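Local coordinates for hypothetical protein ydiI (Escherichia coli, PDB 1VH5) that hydrolyses 1,4-dihydroxy-2-naphthoyl-CoA to 1,4-dihydroxy-2-naphthoate in menaquinone biosynthesis and also cleaves a wide range of other acyl-CoA thioesters, at residues I87-V92 against L127-R132; R112-Q117 against L133-L138; I9-L14 against E31-D36; E97-G102 against F121-R126. All coordinates share one frame; numbering follows the deposited sequence. Where two conformers were deposited one is given.

In the fold
Interactions 1 and 2 share strand 127-138 within one antiparallel sheet: 87-92 borders its first half and 112-117 its second, with centres about 17 Å apart. Both are partly buried, rest on regular strand pairing and hold substrate-binding residues; interaction 1 also reaches the dimer interface. Interaction 4, a surface contact adjoining interaction 1, ties the end of strand 113-121 and the following turn to strand 99-106 through backbone bonds, a carboxylate and a water. Interaction 3, on the opposite side of the chain's centre from interaction 1, is a surface contact away from the annotated sites. Its segments, at helix 11-16 and strand 29-33, meet by aliphatic packing with no hydrogen bond between them.

Interaction 1 of 4, residues I87-V92 against L127-R132; sequences INANHV and LCCSSR
Ala89 pairs with Ser131 and His91 with Cys129 across strands 87-91 and 127-132, which run antiparallel at 158° with their axes 4.6 Å apart. Asn88 and Asn90 each exchange two backbone hydrogen bonds, with Arg132 and Ser130 respectively, and Val92 N adds one to Cys128 O (2.9 Å) from above the carbonyl plane. On the face bearing Asn88 and Arg132, the two side chains cross obliquely: with Asn88 CG between its backbone N and carbonyl carbon (chi1 59°), OD1 of Asn88 lies 3.6 Å above the Arg132 guanidinium, over its centre, the amide and guanidinium planes 51° apart. Asn88 ND2 is hydrogen-bonded to Glu86. An alanine here would probably leave this face of the Arg132 guanidinium without its amide cover and deprive Glu86 of a donor. The pairing belongs to the hot-dog sheet of PaaI-family thioesterases, and Ile87 to Asn90 also pair antiparallel with a strand of the second subunit, carrying the sheet across the interface. On the other face, packed against helix 57-74, Cys129 SG lies 3.7 Å from Ala89 CB and meets the His91 imidazole obliquely, 3.8 Å from its ND1. Substrate-binding His91 bonds through NE2 to Glu65 of the second subunit, the inferred nucleophile or proton acceptor. A classic beta bulge sets Cys128 and Cys129 together opposite Ile120. Val92 CG2 rests 3.9 Å from Leu127 CG.

Interaction 2 of 4, residues R112-Q117 against L133-L138; sequences RHQVWQ and LTTAIL
Gln114 and Thr135 meet within the beta hairpin of strands 113-121 and 127-138, whose His113 and adjoining Arg112 bind substrate. Their backbones exchange two hydrogen bonds, as do those of Trp116 and Leu133. The side chains join as well: Thr135 OG1, placed between its backbone N and carbonyl carbon (chi1 64°), donates to Gln114 OE1 at 2.8 Å. The same oxygen accepts from Trp116 NE1 at 3.1 Å, a nearly straight bond (169°) in the indole plane. The two donors arrive from opposite faces of the Gln114 amide, and Gln114 NE2 donates in turn to Gly72 O, so both polar ends of this buried amide are satisfied and its rotation is probably fixed. Ile137 crosses Gln114 at about a right angle, its CD1 4.0 Å from Gln114 CG. On the face of His113 and Ala136, the imidazole turns an edge to the backbone, CD2 lying 3.5 Å from Thr135 O. At the hairpin's open end a water donates to Arg112 O (2.6 Å) and Ile137 O (2.7 Å). Around this pair, Trp116 packs on Cys104 and Pro106 of strand 99-106, His113 and Ala136 touch Leu85 of strand 81-91, and Gly72 belongs to helix 57-74.

Interaction 3 of 4, residues I9-L14 against E31-D36; sequences ITLEAL and EHIGDD
His32, whose backbone N lies 3.8 Å from Leu11 CD2, has the one flat ring here: Gly34 N sits 3.4 Å above one face of the imidazole, offset toward the rim. The contact with helix 11-16 is made by aliphatic groups. Leu11 comes down on the edge strand 29-33, with CD1 3.4 Å from Glu31 O and CD2 3.8 Å from Ile33 CG1; Leu11 and Ile33 slide past each other in opposite directions. An alanine here would probably open a gap over the Glu31-His32 backbone and cost Ile33 CG1 its contact with Leu11 CD2. Leu14, three residues on, meets Ile33 tip to tip, its CD2 3.8 Å from Ile33 CD1. Ile9 crosses Ile33 at about a right angle, and Ile9 O lies 3.4 Å from the same CD1. With CG1 anti to the carbonyl carbon (chi1 -49°), Ile33 sets that atom against both leucines. Thr10 is the N-cap, OG1 accepting from Ala13 N (3.1 Å). Glu31 and His32 form a classic beta bulge opposite Glu39, and the Glu31 carboxylate bonds to Thr41. With no hydrogen bond between them, the two segments are held together by van der Waals contact, centred on Ile33.

Interaction 4 of 4, residues E97-G102 against F121-R126; sequences EGRVRG and FDEKGR
Glu123 reaches back over strand 99-106 from a type I beta turn, Asp122 to Gly125, that links the hairpin strands 113-121 and 127-138. Its CB lies 4.3 Å from Arg99 O; CG, anti to its own carbonyl carbon (chi1 -63°), comes within 3.1 Å of that oxygen. The extended chain then brings CD to 3.6 Å from Gly98 CA, and OE2 accepts from Arg99 N at 2.9 Å, the donor standing above the carboxylate plane. Gly98 suits this approach: its phi is positive, and a CB there would collide with Glu123 CD. A water donates to the carbonyls of Glu97 and Arg99 and accepts from Glu123 N, bridging the two segments. Farther along, Arg101 and Phe121 form an antiparallel hydrogen-bonded pair, with Arg101 N to Phe121 O at 2.8 Å. The turn is braced from within by Asp122. Arg126 grips its OD1 side-on in a salt bridge, NE at 2.8 Å on the syn lone pair, while OD2 accepts from Arg126 N at 3.0 Å. Both Asp122 and Arg126 touch the substrate-binding Arg93. The arginine heads of the strand turn to other partners, Arg99 to Asp27 and Thr41, Arg101 to Glu39. Just before the turn, the Phe121 ring presents an edge to the strand, its CD1 3.8 Å from Arg101 O.

Interaction 1 of 4, residues I87-V92 against L127-R132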
loop_
_atom_site.group_PDB
_atom_site.type_symbol
_atom_site.label_atom_id
_atom_site.label_comp_id
_atom_site.label_asym_id
_atom_site.label_seq_id
_atom_site.Cartn_x
_atom_site.Cartn_y
_atom_site.Cartn_z
ATOM N N ILE A 87 5.540 -7.548 0.600
ATOM C CA ILE A 87 4.589 -7.358 -0.479
ATOM C C ILE A 87 5.271 -6.573 -1.586
ATOM O O ILE A 87 6.108 -5.691 -1.305
ATOM C CB ILE A 87 3.337 -6.660 0.052
ATOM C CG1 ILE A 87 2.235 -6.630 -1.007
ATOM C CG2 ILE A 87 3.661 -5.218 0.584
ATOM C CD1 ILE A 87 0.824 -6.697 -0.528
ATOM N N ASN A 88 4.942 -6.896 -2.829
ATOM C CA ASN A 88 5.514 -6.205 -3.969
ATOM C C ASN A 88 4.455 -6.055 -5.032
ATOM O O ASN A 88 3.487 -6.835 -5.069
ATOM C CB ASN A 88 6.764 -6.919 -4.471
ATOM C CG ASN A 88 6.470 -8.327 -4.873
ATOM O OD1 ASN A 88 5.869 -8.562 -5.923
ATOM N ND2 ASN A 88 6.850 -9.279 -4.031
ATOM N N ALA A 89 4.586 -5.037 -5.872
ATOM C CA ALA A 89 3.574 -4.750 -6.889
ATOM C C ALA A 89 4.165 -4.015 -8.040
ATOM O O ALA A 89 5.040 -3.142 -7.849
ATOM C CB ALA A 89 2.389 -3.952 -6.297
ATOM N N ASN A 90 3.665 -4.348 -9.225
ATOM C CA ASN A 90 3.874 -3.526 -10.388
ATOM C C ASN A 90 2.617 -2.782 -10.798
ATOM O O ASN A 90 1.541 -3.392 -10.921
ATOM C CB ASN A 90 4.331 -4.396 -11.532
ATOM C CG ASN A 90 4.966 -3.630 -12.570
ATOM O OD1 ASN A 90 4.280 -2.955 -13.339
ATOM N ND2 ASN A 90 6.340 -3.651 -12.586
ATOM N N HIS A 91 2.747 -1.477 -11.046
ATOM C CA HIS A 91 1.595 -0.655 -11.444
ATOM C C HIS A 91 1.620 -0.528 -12.961
ATOM O O HIS A 91 2.491 0.136 -13.527
ATOM C CB HIS A 91 1.757 0.747 -10.816
ATOM C CG HIS A 91 1.825 0.741 -9.318
ATOM N ND1 HIS A 91 0.870 0.136 -8.527
ATOM C CD2 HIS A 91 2.724 1.300 -8.472
ATOM C CE1 HIS A 91 1.189 0.297 -7.254
ATOM N NE2 HIS A 91 2.301 1.015 -7.197
ATOM N N VAL A 92 0.706 -1.218 -13.636
ATOM C CA VAL A 92 0.770 -1.294 -15.106
ATOM C C VAL A 92 -0.212 -0.437 -15.857
ATOM O O VAL A 92 0.020 -0.126 -17.031
ATOM C CB VAL A 92 0.757 -2.716 -15.656
ATOM C CG1 VAL A 92 2.037 -3.448 -15.248
ATOM C CG2 VAL A 92 -0.457 -3.452 -15.206
ATOM N N LEU A 127 -5.871 -5.256 -16.582
ATOM C CA LEU A 127 -4.940 -5.354 -15.462
ATOM C C LEU A 127 -4.357 -3.997 -15.140
ATOM O O LEU A 127 -3.832 -3.310 -16.020
ATOM C CB LEU A 127 -3.818 -6.305 -15.825
ATOM C CG LEU A 127 -2.789 -6.596 -14.729
ATOM C CD1 LEU A 127 -3.410 -7.373 -13.572
ATOM C CD2 LEU A 127 -1.587 -7.329 -15.337
ATOM N N CYS A 128 -4.476 -3.603 -13.885
ATOM C CA CYS A 128 -3.905 -2.335 -13.461
ATOM C C CYS A 128 -2.727 -2.517 -12.504
ATOM O O CYS A 128 -1.852 -1.671 -12.432
ATOM C CB CYS A 128 -4.960 -1.490 -12.739
ATOM S SG CYS A 128 -6.269 -0.927 -13.866
ATOM N N CYS A 129 -2.740 -3.576 -11.696
ATOM C CA CYS A 129 -1.652 -3.781 -10.742
ATOM C C CYS A 129 -1.482 -5.302 -10.557
ATOM O O CYS A 129 -2.469 -6.021 -10.432
ATOM C CB CYS A 129 -1.999 -3.102 -9.406
ATOM S SG CYS A 129 -0.767 -3.304 -8.077
ATOM N N SER A 130 -0.233 -5.783 -10.518
ATOM C CA SER A 130 0.006 -7.190 -10.234
ATOM C C SER A 130 0.917 -7.258 -9.013
ATOM O O SER A 130 1.988 -6.652 -8.998
ATOM C CB SER A 130 0.697 -7.838 -11.430
ATOM O OG SER A 130 1.043 -9.185 -11.116
ATOM N N SER A 131 0.504 -8.000 -8.000
ATOM C CA SER A 131 1.164 -8.000 -6.710
ATOM C C SER A 131 1.389 -9.416 -6.203
ATOM O O SER A 131 0.711 -10.363 -6.629
ATOM C CB SER A 131 0.395 -7.198 -5.701
ATOM O OG SER A 131 -0.719 -7.927 -5.275
ATOM N N ARG A 132 2.379 -9.553 -5.329
ATOM C CA ARG A 132 2.608 -10.787 -4.581
ATOM C C ARG A 132 2.801 -10.475 -3.095
ATOM O O ARG A 132 3.451 -9.489 -2.776
ATOM C CB ARG A 132 3.882 -11.489 -5.087
ATOM C CG ARG A 132 3.792 -12.159 -6.465
ATOM C CD ARG A 132 4.937 -13.159 -6.764
ATOM N NE ARG A 132 6.265 -12.660 -6.348
ATOM C CZ ARG A 132 7.018 -11.866 -7.099
ATOM N NH1 ARG A 132 8.159 -11.434 -6.647
ATOM N NH2 ARG A 132 6.662 -11.485 -8.313
#

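Interaction 2 of 4, residues R112-Q117 against L133-L138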
loop_
_atom_site.group_PDB
_atom_site.type_symbol
_atom_site.label_atom_id
_atom_site.label_comp_id
_atom_site.label_asym_id
_atom_site.label_seq_id
_atom_site.Cartn_x
_atom_site.Cartn_y
_atom_site.Cartn_z
ATOM N N ARG A 112 4.879 -23.440 6.741
ATOM C CA ARG A 112 5.542 -22.351 7.460
ATOM C C ARG A 112 5.325 -20.969 6.811
ATOM O O ARG A 112 5.384 -19.956 7.502
ATOM C CB ARG A 112 7.047 -22.607 7.599
ATOM C CG ARG A 112 7.435 -23.794 8.491
ATOM C CD ARG A 112 8.862 -24.285 8.235
ATOM N NE ARG A 112 9.035 -25.731 8.425
ATOM C CZ ARG A 112 9.627 -26.538 7.545
ATOM N NH1 ARG A 112 9.748 -27.839 7.798
ATOM N NH2 ARG A 112 10.098 -26.048 6.405
ATOM N N HIS A 113 5.104 -20.956 5.502
ATOM C CA HIS A 113 4.961 -19.711 4.736
ATOM C C HIS A 113 3.910 -19.896 3.672
ATOM O O HIS A 113 3.610 -21.027 3.256
ATOM C CB HIS A 113 6.312 -19.311 4.086
ATOM C CG HIS A 113 7.343 -18.995 5.096
ATOM N ND1 HIS A 113 8.178 -19.950 5.627
ATOM C CD2 HIS A 113 7.594 -17.853 5.764
ATOM C CE1 HIS A 113 8.941 -19.393 6.550
ATOM N NE2 HIS A 113 8.598 -18.122 6.656
ATOM N N GLN A 114 3.400 -18.771 3.159
ATOM C CA GLN A 114 2.498 -18.782 2.013
ATOM C C GLN A 114 2.938 -17.681 1.060
ATOM O O GLN A 114 3.534 -16.673 1.473
ATOM C CB GLN A 114 1.037 -18.509 2.423
ATOM C CG GLN A 114 0.555 -19.331 3.593
ATOM C CD GLN A 114 -0.721 -18.772 4.168
ATOM O OE1 GLN A 114 -0.953 -17.551 4.150
ATOM N NE2 GLN A 114 -1.565 -19.664 4.718
ATOM N N VAL A 115 2.608 -17.862 -0.203
ATOM C CA VAL A 115 2.758 -16.798 -1.180
ATOM C C VAL A 115 1.464 -16.682 -1.959
ATOM O O VAL A 115 0.934 -17.685 -2.451
ATOM C CB VAL A 115 3.930 -17.074 -2.143
ATOM C CG1 VAL A 115 4.095 -15.930 -3.210
ATOM C CG2 VAL A 115 5.233 -17.310 -1.346
ATOM N N TRP A 116 0.953 -15.449 -2.038
ATOM C CA TRP A 116 -0.313 -15.146 -2.687
ATOM C C TRP A 116 -0.037 -14.215 -3.864
ATOM O O TRP A 116 0.793 -13.293 -3.737
ATOM C CB TRP A 116 -1.225 -14.443 -1.668
ATOM C CG TRP A 116 -1.671 -15.350 -0.570
ATOM C CD1 TRP A 116 -1.118 -15.517 0.652
ATOM C CD2 TRP A 116 -2.708 -16.320 -0.673
ATOM N NE1 TRP A 116 -1.795 -16.489 1.368
ATOM C CE2 TRP A 116 -2.757 -17.018 0.553
ATOM C CE3 TRP A 116 -3.613 -16.669 -1.692
ATOM C CZ2 TRP A 116 -3.693 -18.027 0.810
ATOM C CZ3 TRP A 116 -4.563 -17.675 -1.434
ATOM C CH2 TRP A 116 -4.584 -18.336 -0.186
ATOM N N GLN A 117 -0.732 -14.426 -4.981
ATOM C CA GLN A 117 -0.679 -13.494 -6.106
ATOM C C GLN A 117 -2.018 -12.759 -6.147
ATOM O O GLN A 117 -3.106 -13.385 -6.159
ATOM C CB GLN A 117 -0.435 -14.245 -7.391
ATOM C CG GLN A 117 -0.247 -13.356 -8.657
ATOM C CD GLN A 117 0.355 -14.186 -9.786
ATOM O OE1 GLN A 117 1.556 -14.442 -9.815
ATOM N NE2 GLN A 117 -0.478 -14.656 -10.658
ATOM N N LEU A 133 2.246 -11.315 -2.197
ATOM C CA LEU A 133 2.364 -11.196 -0.758
ATOM C C LEU A 133 2.934 -12.482 -0.220
ATOM O O LEU A 133 2.431 -13.563 -0.546
ATOM C CB LEU A 133 0.956 -10.946 -0.164
ATOM C CG LEU A 133 0.878 -10.958 1.367
ATOM C CD1 LEU A 133 1.610 -9.793 2.050
ATOM C CD2 LEU A 133 -0.607 -11.091 1.872
ATOM N N THR A 134 3.983 -12.373 0.592
ATOM C CA THR A 134 4.534 -13.490 1.338
ATOM C C THR A 134 4.140 -13.384 2.787
ATOM O O THR A 134 4.362 -12.323 3.380
ATOM C CB THR A 134 6.070 -13.507 1.179
ATOM O OG1 THR A 134 6.403 -13.626 -0.209
ATOM C CG2 THR A 134 6.707 -14.709 1.907
ATOM N N THR A 135 3.601 -14.475 3.358
ATOM C CA THR A 135 3.248 -14.505 4.788
ATOM C C THR A 135 3.980 -15.612 5.490
ATOM O O THR A 135 4.416 -16.587 4.872
ATOM C CB THR A 135 1.757 -14.786 4.970
ATOM O OG1 THR A 135 1.475 -16.111 4.471
ATOM C CG2 THR A 135 0.892 -13.797 4.192
ATOM N N ALA A 136 4.119 -15.438 6.788
ATOM C CA ALA A 136 4.542 -16.532 7.672
ATOM C C ALA A 136 3.351 -17.019 8.488
ATOM O O ALA A 136 2.516 -16.227 8.927
ATOM C CB ALA A 136 5.640 -16.079 8.596
ATOM N N ILE A 137 3.306 -18.328 8.702
ATOM C CA ILE A 137 2.297 -18.903 9.576
ATOM C C ILE A 137 2.802 -18.904 11.016
ATOM O O ILE A 137 3.947 -19.261 11.266
ATOM C CB ILE A 137 1.956 -20.286 9.071
ATOM C CG1 ILE A 137 1.326 -20.179 7.652
ATOM C CG2 ILE A 137 0.967 -21.009 10.052
ATOM C CD1 ILE A 137 1.255 -21.464 6.878
ATOM N N LEU A 138 1.956 -18.439 11.941
ATOM C CA LEU A 138 2.279 -18.394 13.370
ATOM C C LEU A 138 1.367 -19.348 14.125
ATOM O O LEU A 138 0.136 -19.390 13.879
ATOM C CB LEU A 138 2.095 -16.973 13.883
ATOM C CG LEU A 138 3.208 -15.990 13.475
ATOM C CD1 LEU A 138 3.205 -14.780 14.359
ATOM C CD2 LEU A 138 4.590 -16.617 13.498
HETATM O O HOH W 1 6.312 -19.774 9.961
#

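Interaction 3 of 4, residues I9-L14 against E31-D36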
loop_
_atom_site.group_PDB
_atom_site.type_symbol
_atom_site.label_atom_id
_atom_site.label_comp_id
_atom_site.label_asym_id
_atom_site.label_seq_id
_atom_site.Cartn_x
_atom_site.Cartn_y
_atom_site.Cartn_z
ATOM N N ILE A 9 -16.103 -19.454 5.947
ATOM C CA ILE A 9 -16.582 -18.111 6.243
ATOM C C ILE A 9 -17.602 -17.695 5.193
ATOM O O ILE A 9 -17.491 -18.076 4.032
ATOM C CB ILE A 9 -15.373 -17.109 6.343
ATOM C CG1 ILE A 9 -15.759 -15.868 7.149
ATOM C CG2 ILE A 9 -14.794 -16.743 4.962
ATOM C CD1 ILE A 9 -14.542 -15.024 7.561
ATOM N N THR A 10 -18.631 -16.963 5.619
ATOM C CA THR A 10 -19.554 -16.347 4.674
ATOM C C THR A 10 -18.972 -15.021 4.217
ATOM O O THR A 10 -18.105 -14.458 4.897
ATOM C CB THR A 10 -20.909 -16.056 5.325
ATOM O OG1 THR A 10 -20.696 -15.325 6.544
ATOM C CG2 THR A 10 -21.617 -17.360 5.731
ATOM N N LEU A 11 -19.476 -14.517 3.092
ATOM C CA LEU A 11 -19.130 -13.174 2.630
ATOM C C LEU A 11 -19.503 -12.131 3.671
ATOM O O LEU A 11 -18.779 -11.181 3.913
ATOM C CB LEU A 11 -19.787 -12.851 1.286
ATOM C CG LEU A 11 -19.068 -13.295 0.012
ATOM C CD1 LEU A 11 -19.870 -12.877 -1.213
ATOM C CD2 LEU A 11 -17.609 -12.817 -0.096
ATOM N N GLU A 12 -20.652 -12.332 4.309
ATOM C CA GLU A 12 -21.087 -11.465 5.385
ATOM C C GLU A 12 -20.063 -11.324 6.518
ATOM O O GLU A 12 -19.760 -10.207 6.949
ATOM C CB GLU A 12 -22.410 -11.991 5.957
ATOM C CG GLU A 12 -23.639 -11.206 5.538
ATOM C CD GLU A 12 -24.881 -11.739 6.214
ATOM O OE1 GLU A 12 -25.061 -11.474 7.428
ATOM O OE2 GLU A 12 -25.650 -12.459 5.538
ATOM N N ALA A 13 -19.565 -12.449 7.034
ATOM C CA ALA A 13 -18.640 -12.419 8.170
ATOM C C ALA A 13 -17.266 -11.862 7.750
ATOM O O ALA A 13 -16.593 -11.187 8.538
ATOM C CB ALA A 13 -18.519 -13.814 8.833
ATOM N N LEU A 14 -16.890 -12.136 6.501
ATOM C CA LEU A 14 -15.670 -11.590 5.896
ATOM C C LEU A 14 -15.761 -10.055 5.865
ATOM O O LEU A 14 -14.872 -9.344 6.335
ATOM C CB LEU A 14 -15.527 -12.132 4.473
ATOM C CG LEU A 14 -14.211 -12.212 3.722
ATOM C CD1 LEU A 14 -13.099 -12.535 4.710
ATOM C CD2 LEU A 14 -14.275 -13.260 2.606
ATOM N N GLU A 31 -16.324 -9.908 -2.477
ATOM C CA GLU A 31 -17.389 -10.190 -3.442
ATOM C C GLU A 31 -17.533 -11.656 -3.777
ATOM O O GLU A 31 -18.598 -12.080 -4.259
ATOM C CB GLU A 31 -17.083 -9.500 -4.760
ATOM C CG GLU A 31 -16.823 -8.017 -4.679
ATOM C CD GLU A 31 -18.007 -7.189 -5.107
ATOM O OE1 GLU A 31 -19.023 -7.776 -5.523
ATOM O OE2 GLU A 31 -17.912 -5.959 -5.045
ATOM N N HIS A 32 -16.463 -12.444 -3.667
ATOM C CA HIS A 32 -16.524 -13.819 -4.124
ATOM C C HIS A 32 -15.503 -14.669 -3.400
ATOM O O HIS A 32 -14.326 -14.282 -3.311
ATOM C CB HIS A 32 -16.305 -13.867 -5.643
ATOM C CG HIS A 32 -16.192 -15.248 -6.200
ATOM N ND1 HIS A 32 -17.289 -16.066 -6.356
ATOM C CD2 HIS A 32 -15.130 -15.949 -6.665
ATOM C CE1 HIS A 32 -16.899 -17.220 -6.871
ATOM N NE2 HIS A 32 -15.597 -17.170 -7.074
ATOM N N ILE A 33 -15.947 -15.789 -2.839
ATOM C CA ILE A 33 -15.058 -16.830 -2.314
ATOM C C ILE A 33 -15.217 -18.069 -3.174
ATOM O O ILE A 33 -16.232 -18.806 -3.070
ATOM C CB ILE A 33 -15.394 -17.208 -0.857
ATOM C CG1 ILE A 33 -15.550 -15.974 0.039
ATOM C CG2 ILE A 33 -14.313 -18.140 -0.300
ATOM C CD1 ILE A 33 -16.115 -16.329 1.424
ATOM N N GLY A 34 -14.256 -18.327 -4.022
ATOM C CA GLY A 34 -14.253 -19.558 -4.789
ATOM C C GLY A 34 -13.540 -20.665 -4.053
ATOM O O GLY A 34 -13.060 -20.473 -2.951
ATOM N N ASP A 35 -13.458 -21.840 -4.661
ATOM C CA ASP A 35 -12.723 -22.931 -4.029
ATOM C C ASP A 35 -11.259 -22.581 -3.798
ATOM O O ASP A 35 -10.644 -23.050 -2.830
ATOM C CB ASP A 35 -12.811 -24.182 -4.898
ATOM C CG ASP A 35 -14.128 -24.902 -4.752
ATOM O OD1 ASP A 35 -14.334 -25.872 -5.506
ATOM O OD2 ASP A 35 -14.974 -24.573 -3.917
ATOM N N ASP A 36 -10.709 -21.772 -4.697
ATOM C CA ASP A 36 -9.267 -21.515 -4.650
ATOM C C ASP A 36 -8.900 -20.078 -4.989
ATOM O O ASP A 36 -7.743 -19.829 -5.350
ATOM C CB ASP A 36 -8.490 -22.539 -5.536
ATOM C CG ASP A 36 -8.919 -22.513 -6.989
ATOM O OD1 ASP A 36 -8.635 -23.481 -7.749
ATOM O OD2 ASP A 36 -9.539 -21.569 -7.487
#

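Interaction 4 of 4, residues E97-G102 against F121-R126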
loop_
_atom_site.group_PDB
_atom_site.type_symbol
_atom_site.label_atom_id
_atom_site.label_comp_id
_atom_site.label_asym_id
_atom_site.label_seq_id
_atom_site.Cartn_x
_atom_site.Cartn_y
_atom_site.Cartn_z
ATOM N N GLU A 97 -11.932 5.782 -12.142
ATOM C CA GLU A 97 -13.348 5.766 -11.758
ATOM C C GLU A 97 -13.847 4.352 -11.553
ATOM O O GLU A 97 -13.117 3.375 -11.777
ATOM C CB GLU A 97 -14.192 6.499 -12.788
ATOM C CG GLU A 97 -14.274 5.748 -14.098
ATOM C CD GLU A 97 -14.639 6.609 -15.289
ATOM O OE1 GLU A 97 -15.557 7.456 -15.173
ATOM O OE2 GLU A 97 -14.012 6.425 -16.354
ATOM N N GLY A 98 -15.080 4.244 -11.075
ATOM C CA GLY A 98 -15.672 2.966 -10.762
ATOM C C GLY A 98 -14.992 2.259 -9.613
ATOM O O GLY A 98 -14.521 2.894 -8.679
ATOM N N ARG A 99 -14.995 0.933 -9.672
ATOM C CA ARG A 99 -14.380 0.106 -8.644
ATOM C C ARG A 99 -13.373 -0.761 -9.324
ATOM O O ARG A 99 -13.600 -1.195 -10.445
ATOM C CB ARG A 99 -15.402 -0.768 -7.917
ATOM C CG ARG A 99 -16.487 0.031 -7.178
ATOM C CD ARG A 99 -17.494 -0.850 -6.466
ATOM N NE ARG A 99 -16.919 -1.580 -5.331
ATOM C CZ ARG A 99 -16.773 -1.075 -4.123
ATOM N NH1 ARG A 99 -16.260 -1.810 -3.156
ATOM N NH2 ARG A 99 -17.157 0.178 -3.859
ATOM N N VAL A 100 -12.268 -1.020 -8.642
ATOM C CA VAL A 100 -11.323 -2.028 -9.134
ATOM C C VAL A 100 -11.517 -3.314 -8.374
ATOM O O VAL A 100 -12.076 -3.308 -7.289
ATOM C CB VAL A 100 -9.827 -1.552 -9.014
ATOM C CG1 VAL A 100 -9.583 -0.405 -9.978
ATOM C CG2 VAL A 100 -9.438 -1.219 -7.573
ATOM N N ARG A 101 -11.103 -4.413 -8.999
ATOM C CA ARG A 101 -11.306 -5.740 -8.413
ATOM C C ARG A 101 -9.984 -6.478 -8.241
ATOM O O ARG A 101 -9.256 -6.658 -9.220
ATOM C CB ARG A 101 -12.243 -6.559 -9.287
ATOM C CG ARG A 101 -12.557 -7.979 -8.728
ATOM C CD ARG A 101 -13.415 -8.817 -9.697
ATOM N NE ARG A 101 -14.713 -8.189 -9.859
ATOM C CZ ARG A 101 -15.783 -8.516 -9.161
ATOM N NH1 ARG A 101 -16.909 -7.827 -9.337
ATOM N NH2 ARG A 101 -15.730 -9.504 -8.278
ATOM N N GLY A 102 -9.694 -6.903 -7.020
ATOM C CA GLY A 102 -8.551 -7.776 -6.795
ATOM C C GLY A 102 -8.962 -9.233 -6.796
ATOM O O GLY A 102 -9.973 -9.604 -6.172
ATOM N N PHE A 121 -7.818 -5.437 -11.357
ATOM C CA PHE A 121 -8.361 -5.090 -12.675
ATOM C C PHE A 121 -9.343 -3.933 -12.543
ATOM O O PHE A 121 -10.015 -3.761 -11.522
ATOM C CB PHE A 121 -9.112 -6.279 -13.321
ATOM C CG PHE A 121 -8.275 -7.523 -13.463
ATOM C CD1 PHE A 121 -8.154 -8.413 -12.382
ATOM C CD2 PHE A 121 -7.602 -7.783 -14.634
ATOM C CE1 PHE A 121 -7.360 -9.557 -12.480
ATOM C CE2 PHE A 121 -6.789 -8.939 -14.750
ATOM C CZ PHE A 121 -6.703 -9.827 -13.666
ATOM N N ASP A 122 -9.447 -3.137 -13.594
ATOM C CA ASP A 122 -10.495 -2.112 -13.651
ATOM C C ASP A 122 -11.812 -2.714 -14.141
ATOM O O ASP A 122 -11.901 -3.908 -14.415
ATOM C CB ASP A 122 -10.025 -0.918 -14.503
ATOM C CG ASP A 122 -9.861 -1.256 -15.971
ATOM O OD1 ASP A 122 -9.135 -0.497 -16.683
ATOM O OD2 ASP A 122 -10.436 -2.237 -16.506
ATOM N N GLU A 123 -12.849 -1.872 -14.261
ATOM C CA GLU A 123 -14.187 -2.361 -14.620
ATOM C C GLU A 123 -14.291 -2.962 -16.017
ATOM O O GLU A 123 -15.214 -3.746 -16.296
ATOM C CB GLU A 123 -15.249 -1.276 -14.400
ATOM C CG GLU A 123 -15.356 -0.879 -12.946
ATOM C CD GLU A 123 -16.513 0.043 -12.624
ATOM O OE1 GLU A 123 -16.922 0.875 -13.492
ATOM O OE2 GLU A 123 -17.003 -0.060 -11.478
ATOM N N LYS A 124 -13.339 -2.621 -16.882
ATOM C CA LYS A 124 -13.253 -3.180 -18.221
ATOM C C LYS A 124 -12.410 -4.452 -18.292
ATOM O O LYS A 124 -12.147 -4.961 -19.385
ATOM C CB LYS A 124 -12.710 -2.135 -19.210
ATOM C CG LYS A 124 -13.730 -1.044 -19.579
ATOM C CD LYS A 124 -13.116 0.043 -20.473
ATOM C CE LYS A 124 -14.050 1.259 -20.586
ATOM N NZ LYS A 124 -13.379 2.454 -21.186
ATOM N N GLY A 125 -11.946 -4.938 -17.135
ATOM C CA GLY A 125 -11.202 -6.179 -17.080
ATOM C C GLY A 125 -9.729 -6.009 -17.417
ATOM O O GLY A 125 -9.016 -6.986 -17.646
ATOM N N ARG A 126 -9.258 -4.764 -17.474
ATOM C CA ARG A 126 -7.842 -4.511 -17.767
ATOM C C ARG A 126 -6.992 -4.560 -16.493
ATOM O O ARG A 126 -7.334 -3.984 -15.462
ATOM C CB ARG A 126 -7.687 -3.161 -18.446
ATOM C CG ARG A 126 -8.682 -3.011 -19.608
ATOM C CD ARG A 126 -8.530 -1.710 -20.323
ATOM N NE ARG A 126 -8.961 -0.594 -19.489
ATOM C CZ ARG A 126 -9.252 0.620 -19.944
ATOM N NH1 ARG A 126 -9.633 1.551 -19.091
ATOM N NH2 ARG A 126 -9.154 0.906 -21.246
HETATM O O HOH W 2 -12.374 0.687 -12.791
#